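PDB 4GUZ: probable arylamine n-acetyl transferase, which probably transfers an acetyl group from acetyl coenzyme A to arylamine substrates, as other arylamine N-acetyltransferases do. Local coordinates for residues 98-103 / 189-194; 157-162 / 169-174. All blocks are in the same frame, centred on the assembly; numbering follows the deposited sequence.

Contact 1: 98-103 / 189-194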
loop_
_atom_site.group_PDB
_atom_site.type_symbol
_atom_site.label_atom_id
_atom_site.label_comp_id
_atom_site.label_asym_id
_atom_site.label_seq_id
_atom_site.Cartn_x
_atom_site.Cartn_y
_atom_site.Cartn_z
ATOM N N TYR A 98 14.126 4.152 -6.723
ATOM C CA TYR A 98 13.269 4.916 -7.606
ATOM C C TYR A 98 11.821 4.465 -7.434
ATOM O O TYR A 98 11.541 3.371 -6.928
ATOM C CB TYR A 98 13.742 4.823 -9.073
ATOM C CG TYR A 98 13.773 3.443 -9.688
ATOM C CD1 TYR A 98 12.749 3.007 -10.520
ATOM C CD2 TYR A 98 14.882 2.614 -9.535
ATOM C CE1 TYR A 98 12.798 1.756 -11.139
ATOM C CE2 TYR A 98 14.934 1.353 -10.133
ATOM C CZ TYR A 98 13.895 0.935 -10.948
ATOM O OH TYR A 98 13.934 -0.307 -11.546
ATOM N N GLY A 99 10.931 5.358 -7.808
ATOM C CA GLY A 99 9.502 5.126 -7.790
ATOM C C GLY A 99 9.000 4.583 -9.098
ATOM O O GLY A 99 9.568 4.848 -10.170
ATOM N N ILE A 100 7.931 3.783 -9.010
ATOM C CA ILE A 100 7.270 3.220 -10.175
ATOM C C ILE A 100 5.747 3.320 -9.973
ATOM O O ILE A 100 5.276 3.671 -8.872
ATOM C CB ILE A 100 7.723 1.766 -10.505
ATOM C CG1 ILE A 100 7.399 0.796 -9.344
ATOM C CG2 ILE A 100 9.187 1.688 -10.974
ATOM C CD1 ILE A 100 7.396 -0.663 -9.765
ATOM N N GLN A 101 5.002 3.014 -11.040
ATOM C CA GLN A 101 3.543 2.961 -11.054
ATOM C C GLN A 101 3.074 1.630 -11.612
ATOM O O GLN A 101 3.607 1.160 -12.614
ATOM C CB GLN A 101 2.943 4.122 -11.867
ATOM C CG GLN A 101 3.038 5.450 -11.154
ATOM C CD GLN A 101 1.804 5.793 -10.385
ATOM O OE1 GLN A 101 1.345 5.041 -9.529
ATOM N NE2 GLN A 101 1.275 6.970 -10.641
ATOM N N GLY A 102 2.069 1.045 -10.964
ATOM C CA GLY A 102 1.457 -0.196 -11.430
ATOM C C GLY A 102 -0.003 -0.011 -11.809
ATOM O O GLY A 102 -0.645 0.941 -11.362
ATOM N N ARG A 103 -0.527 -0.919 -12.647
ATOM C CA ARG A 103 -1.935 -0.957 -13.085
ATOM C C ARG A 103 -2.627 -2.077 -12.304
ATOM O O ARG A 103 -2.300 -3.237 -12.533
ATOM C CB ARG A 103 -2.015 -1.239 -14.596
ATOM C CG ARG A 103 -1.283 -0.237 -15.465
ATOM C CD ARG A 103 -1.275 -0.696 -16.912
ATOM N NE ARG A 103 -0.479 0.205 -17.743
ATOM C CZ ARG A 103 -0.927 1.354 -18.238
ATOM N NH1 ARG A 103 -2.182 1.734 -18.022
ATOM N NH2 ARG A 103 -0.137 2.111 -18.986
ATOM N N HIS A 189 -1.471 -6.722 -10.032
ATOM C CA HIS A 189 -1.124 -5.557 -10.833
ATOM C C HIS A 189 -0.054 -5.897 -11.858
ATOM O O HIS A 189 0.615 -6.933 -11.756
ATOM C CB HIS A 189 -0.643 -4.400 -9.918
ATOM C CG HIS A 189 0.496 -4.717 -8.986
ATOM N ND1 HIS A 189 1.777 -4.929 -9.456
ATOM C CD2 HIS A 189 0.521 -4.709 -7.628
ATOM C CE1 HIS A 189 2.520 -5.144 -8.386
ATOM N NE2 HIS A 189 1.811 -4.984 -7.256
ATOM N N THR A 190 0.092 -5.025 -12.851
ATOM C CA THR A 190 1.183 -5.077 -13.827
ATOM C C THR A 190 1.993 -3.816 -13.597
ATOM O O THR A 190 1.428 -2.809 -13.186
ATOM C CB THR A 190 0.721 -5.194 -15.291
ATOM O OG1 THR A 190 0.012 -4.007 -15.682
ATOM C CG2 THR A 190 -0.093 -6.464 -15.571
ATOM N N PHE A 191 3.290 -3.851 -13.826
ATOM C CA PHE A 191 4.099 -2.637 -13.672
ATOM C C PHE A 191 5.223 -2.633 -14.689
ATOM O O PHE A 191 5.585 -3.668 -15.221
ATOM C CB PHE A 191 4.656 -2.463 -12.239
ATOM C CG PHE A 191 5.531 -3.593 -11.726
ATOM C CD1 PHE A 191 4.975 -4.679 -11.072
ATOM C CD2 PHE A 191 6.914 -3.544 -11.867
ATOM C CE1 PHE A 191 5.777 -5.736 -10.627
ATOM C CE2 PHE A 191 7.717 -4.587 -11.421
ATOM C CZ PHE A 191 7.148 -5.669 -10.781
ATOM N N VAL A 192 5.767 -1.445 -14.937
ATOM C CA VAL A 192 6.932 -1.178 -15.784
ATOM C C VAL A 192 7.908 -0.399 -14.898
ATOM O O VAL A 192 7.481 0.246 -13.938
ATOM C CB VAL A 192 6.563 -0.436 -17.091
ATOM C CG1 VAL A 192 5.665 -1.305 -17.982
ATOM C CG2 VAL A 192 5.928 0.915 -16.808
ATOM N N LEU A 193 9.203 -0.448 -15.217
ATOM C CA LEU A 193 10.204 0.201 -14.387
ATOM C C LEU A 193 10.430 1.670 -14.729
ATOM O O LEU A 193 11.345 2.260 -14.156
ATOM C CB LEU A 193 11.523 -0.553 -14.477
ATOM C CG LEU A 193 11.472 -2.051 -14.084
ATOM C CD1 LEU A 193 12.850 -2.673 -14.225
ATOM C CD2 LEU A 193 10.914 -2.244 -12.656
ATOM N N GLU A 194 9.609 2.279 -15.616
ATOM C CA GLU A 194 9.767 3.708 -15.920
ATOM C C GLU A 194 9.771 4.521 -14.617
ATOM O O GLU A 194 8.802 4.422 -13.844
ATOM C CB GLU A 194 8.631 4.213 -16.849
ATOM C CG GLU A 194 8.912 5.594 -17.448
ATOM C CD GLU A 194 10.180 5.679 -18.288
ATOM O OE1 GLU A 194 10.406 4.779 -19.130
ATOM O OE2 GLU A 194 10.989 6.601 -18.037
HETATM O O HOH W 1 6.532 2.793 -13.721
#

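Contact 2: 157-162 / 169-174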
loop_
_atom_site.group_PDB
_atom_site.type_symbol
_atom_site.label_atom_id
_atom_site.label_comp_id
_atom_site.label_asym_id
_atom_site.label_seq_id
_atom_site.Cartn_x
_atom_site.Cartn_y
_atom_site.Cartn_z
ATOM N N TYR A 157 3.058 -15.515 -3.846
ATOM C CA TYR A 157 3.018 -14.606 -4.987
ATOM C C TYR A 157 3.723 -15.211 -6.181
ATOM O O TYR A 157 4.597 -16.079 -6.036
ATOM C CB TYR A 157 3.675 -13.253 -4.618
ATOM C CG TYR A 157 2.951 -12.557 -3.483
ATOM C CD1 TYR A 157 1.698 -11.980 -3.679
ATOM C CD2 TYR A 157 3.512 -12.483 -2.213
ATOM C CE1 TYR A 157 0.995 -11.407 -2.623
ATOM C CE2 TYR A 157 2.818 -11.910 -1.147
ATOM C CZ TYR A 157 1.553 -11.383 -1.357
ATOM O OH TYR A 157 0.859 -10.796 -0.321
ATOM N N ARG A 158 3.352 -14.740 -7.365
ATOM C CA ARG A 158 4.019 -15.119 -8.599
ATOM C C ARG A 158 4.404 -13.853 -9.324
ATOM O O ARG A 158 3.587 -12.948 -9.465
ATOM C CB ARG A 158 3.170 -16.003 -9.500
ATOM C CG ARG A 158 4.010 -16.586 -10.651
ATOM C CD ARG A 158 3.202 -16.908 -11.868
ATOM N NE ARG A 158 4.007 -17.646 -12.843
ATOM C CZ ARG A 158 3.509 -18.214 -13.935
ATOM N NH1 ARG A 158 2.210 -18.131 -14.201
ATOM N NH2 ARG A 158 4.306 -18.870 -14.771
ATOM N N LEU A 159 5.656 -13.775 -9.740
ATOM C CA LEU A 159 6.177 -12.642 -10.492
ATOM C C LEU A 159 6.500 -13.150 -11.883
ATOM O O LEU A 159 7.120 -14.190 -12.004
ATOM C CB LEU A 159 7.423 -12.099 -9.772
ATOM C CG LEU A 159 8.055 -10.810 -10.288
ATOM C CD1 LEU A 159 7.138 -9.614 -10.109
ATOM C CD2 LEU A 159 9.368 -10.541 -9.565
ATOM N N ARG A 160 6.039 -12.459 -12.927
ATOM C CA ARG A 160 6.305 -12.885 -14.297
ATOM C C ARG A 160 6.397 -11.704 -15.237
ATOM O O ARG A 160 5.435 -10.941 -15.371
ATOM C CB ARG A 160 5.218 -13.846 -14.794
ATOM C CG ARG A 160 5.610 -14.545 -16.072
ATOM C CD ARG A 160 4.647 -15.651 -16.410
ATOM N NE ARG A 160 5.074 -16.331 -17.631
ATOM C CZ ARG A 160 4.252 -16.952 -18.468
ATOM N NH1 ARG A 160 2.947 -16.987 -18.224
ATOM N NH2 ARG A 160 4.726 -17.537 -19.561
ATOM N N ARG A 161 7.535 -11.616 -15.929
ATOM C CA ARG A 161 7.875 -10.613 -16.940
ATOM C C ARG A 161 7.243 -11.000 -18.267
ATOM O O ARG A 161 7.208 -12.185 -18.614
ATOM C CB ARG A 161 9.411 -10.510 -17.104
ATOM C CG ARG A 161 9.878 -9.318 -17.943
ATOM C CD ARG A 161 11.387 -9.286 -18.060
ATOM N NE ARG A 161 11.867 -8.058 -18.694
ATOM C CZ ARG A 161 13.131 -7.651 -18.637
ATOM N NH1 ARG A 161 14.027 -8.342 -17.943
ATOM N NH2 ARG A 161 13.500 -6.529 -19.233
ATOM N N GLY A 162 6.784 -10.002 -19.000
ATOM C CA GLY A 162 6.207 -10.192 -20.323
ATOM C C GLY A 162 5.683 -8.917 -20.939
ATOM O O GLY A 162 5.894 -7.821 -20.418
ATOM N N ASP A 169 7.190 -3.764 -21.870
ATOM C CA ASP A 169 8.024 -4.779 -21.227
ATOM C C ASP A 169 7.831 -4.551 -19.756
ATOM O O ASP A 169 8.227 -3.511 -19.237
ATOM C CB ASP A 169 9.510 -4.670 -21.665
ATOM C CG ASP A 169 10.472 -5.521 -20.858
ATOM O OD1 ASP A 169 10.032 -6.540 -20.285
ATOM O OD2 ASP A 169 11.659 -5.159 -20.781
ATOM N N GLY A 170 7.142 -5.471 -19.099
ATOM C CA GLY A 170 6.835 -5.273 -17.691
ATOM C C GLY A 170 6.663 -6.575 -16.943
ATOM O O GLY A 170 6.961 -7.645 -17.478
ATOM N N TRP A 171 6.162 -6.475 -15.706
ATOM C CA TRP A 171 5.929 -7.635 -14.848
ATOM C C TRP A 171 4.500 -7.688 -14.365
ATOM O O TRP A 171 3.909 -6.641 -14.093
ATOM C CB TRP A 171 6.840 -7.588 -13.595
ATOM C CG TRP A 171 8.289 -7.880 -13.837
ATOM C CD1 TRP A 171 8.956 -9.034 -13.528
ATOM C CD2 TRP A 171 9.248 -7.014 -14.459
ATOM N NE1 TRP A 171 10.267 -8.950 -13.950
ATOM C CE2 TRP A 171 10.470 -7.727 -14.535
ATOM C CE3 TRP A 171 9.196 -5.701 -14.963
ATOM C CZ2 TRP A 171 11.624 -7.173 -15.096
ATOM C CZ3 TRP A 171 10.315 -5.177 -15.584
ATOM C CH2 TRP A 171 11.526 -5.895 -15.616
ATOM N N THR A 172 4.009 -8.907 -14.096
ATOM C CA THR A 172 2.732 -9.098 -13.436
ATOM C C THR A 172 3.032 -9.687 -12.088
ATOM O O THR A 172 3.723 -10.704 -12.014
ATOM C CB THR A 172 1.757 -10.002 -14.243
ATOM O OG1 THR A 172 1.570 -9.473 -15.545
ATOM C CG2 THR A 172 0.385 -10.210 -13.539
ATOM N N LEU A 173 2.496 -9.077 -11.026
ATOM C CA LEU A 173 2.555 -9.672 -9.702
ATOM C C LEU A 173 1.197 -10.303 -9.469
ATOM O O LEU A 173 0.187 -9.602 -9.596
ATOM C CB LEU A 173 2.910 -8.678 -8.591
ATOM C CG LEU A 173 3.014 -9.295 -7.200
ATOM C CD1 LEU A 173 4.364 -10.020 -7.023
ATOM C CD2 LEU A 173 2.845 -8.238 -6.108
ATOM N N SER A 174 1.158 -11.622 -9.187
ATOM C CA SER A 174 -0.104 -12.350 -8.957
ATOM C C SER A 174 -0.160 -12.899 -7.542
ATOM O O SER A 174 0.885 -13.149 -6.926
ATOM C CB SER A 174 -0.269 -13.514 -9.941
ATOM O OG SER A 174 -0.263 -13.102 -11.301
HETATM O O HOH W 2 3.334 -10.952 -17.119
#

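Contact 1: 98-103 / 189-194
Ile100 reaches across to Phe191 and Val192, and its atoms divide the work. CB lies beside Val192 O. CG2, anti to the carbonyl carbon, also sits against Val192 O at 3.7 Å and brushes Leu193 CA. CG1 lies between the backbone N and the carbonyl carbon (chi1 61°), and from it CD1 reaches to 3.6 Å from Phe191 CD2. One strand end is zipped by direct bonds: Arg103 N gives to Thr190 O at 2.8 Å, Thr190 N returns one to Arg103 O at 3.0 Å. These antiparallel strands are central neighbours in the eight-stranded sheet of the arylamine N-acetyltransferase fold, and toward Gln101 and Val192 their backbones part. A water fills in, accepting from Gln101 N and donating to Val192 O at 2.7 Å and to Glu194 O. Beyond it, the Tyr98 ring brings CE1 to 3.4 Å from Leu193 O, while OH, hydrogen-bonded to Gln127, is cradled by the Leu193 side chain, CD1 lying 3.7 Å away. At the zipped end, His189 CB rests on Arg103 O; its ring carries NE2 to Asp131, a member of a probable Cys-His-Asp triad with Cys79 and His116.

Contact 2: 157-162 / 169-174
Arg161 lies alongside Trp171, both side chains pointing the same way, and the arginine is drawn out over the indole like a rod laid on a plate. Its CB sits over the five-membered ring, 3.9 Å from the centroid, in a CH-pi contact. CG follows, offset toward the rim, and CD reaches Trp171 CZ2 at 3.6 Å. The guanidinium then has Trp171 CH2 beneath its centre, with the two planes 30° apart. CG of Arg161 is anti to the backbone N (chi1 -169°), and the chain stays extended as far as NE. Asp169 closes the far end: its carboxylate is almost coplanar with the guanidinium and takes NE on OD1 at 2.9 Å and NH2 on OD2 at 2.8 Å, each through a syn lone pair. The remaining nitrogen, NH1, pairs with Asp146, so two acidic groups hold the arginine over the ring. Trp171 NE1 is itself tied to Val145 O.

Further along the same face, Leu159 fits between Trp171 and Leu173: its CG meets Trp171 CD1 at 3.8 Å, and its CD1 touches both Trp171 CB and Leu173 CD1. Leu173 CD1 in turn fills the angle beside Tyr157 CB at 4.1 Å. Tyr157 presents its ring edge to Ser174 O.

The other face carries Arg158, Arg160, Thr172 and Ser174. Arg158 and Arg160 lean away from the partner strand, the guanidinium of Arg158 being overlaid by Arg160 CD and salt-bridged to Glu147. A water joins Arg160 O to Thr172 OG1. Paired backbone bonds link Arg158 with Ser174, Arg160 with Thr172, and Gly162 with Gly170; between them lie the non-hydrogen-bonded pairs Leu159 with Leu173 and Arg161 with Trp171. This alternation is that of a regular antiparallel beta hairpin, here strands 155-162 and 170-176 in the antiparallel sheet of the arylamine N-acetyltransferase fold.

Contact 2 is nested in the chain between the two strands of contact 1, and the centres of the two contacts lie about 11 Å apart in one sheet. Strand 185-196 belongs to contact 1 and borders strand 170-176 of contact 2, so the hairpin extends the sheet outward. Probable backbone hydrogen bonds join them, Phe191 N to Trp171 O and His189 O to Leu173 N, both 2.9 Å. Above this seam the Phe191 and Trp171 rings meet with nearly parallel planes, while on the other face Thr190 CG2 packs 3.4 Å from Thr172 OG1. Both contacts border the probable triad: His189 meets the His116 ring, and Leu173 touches Asp131.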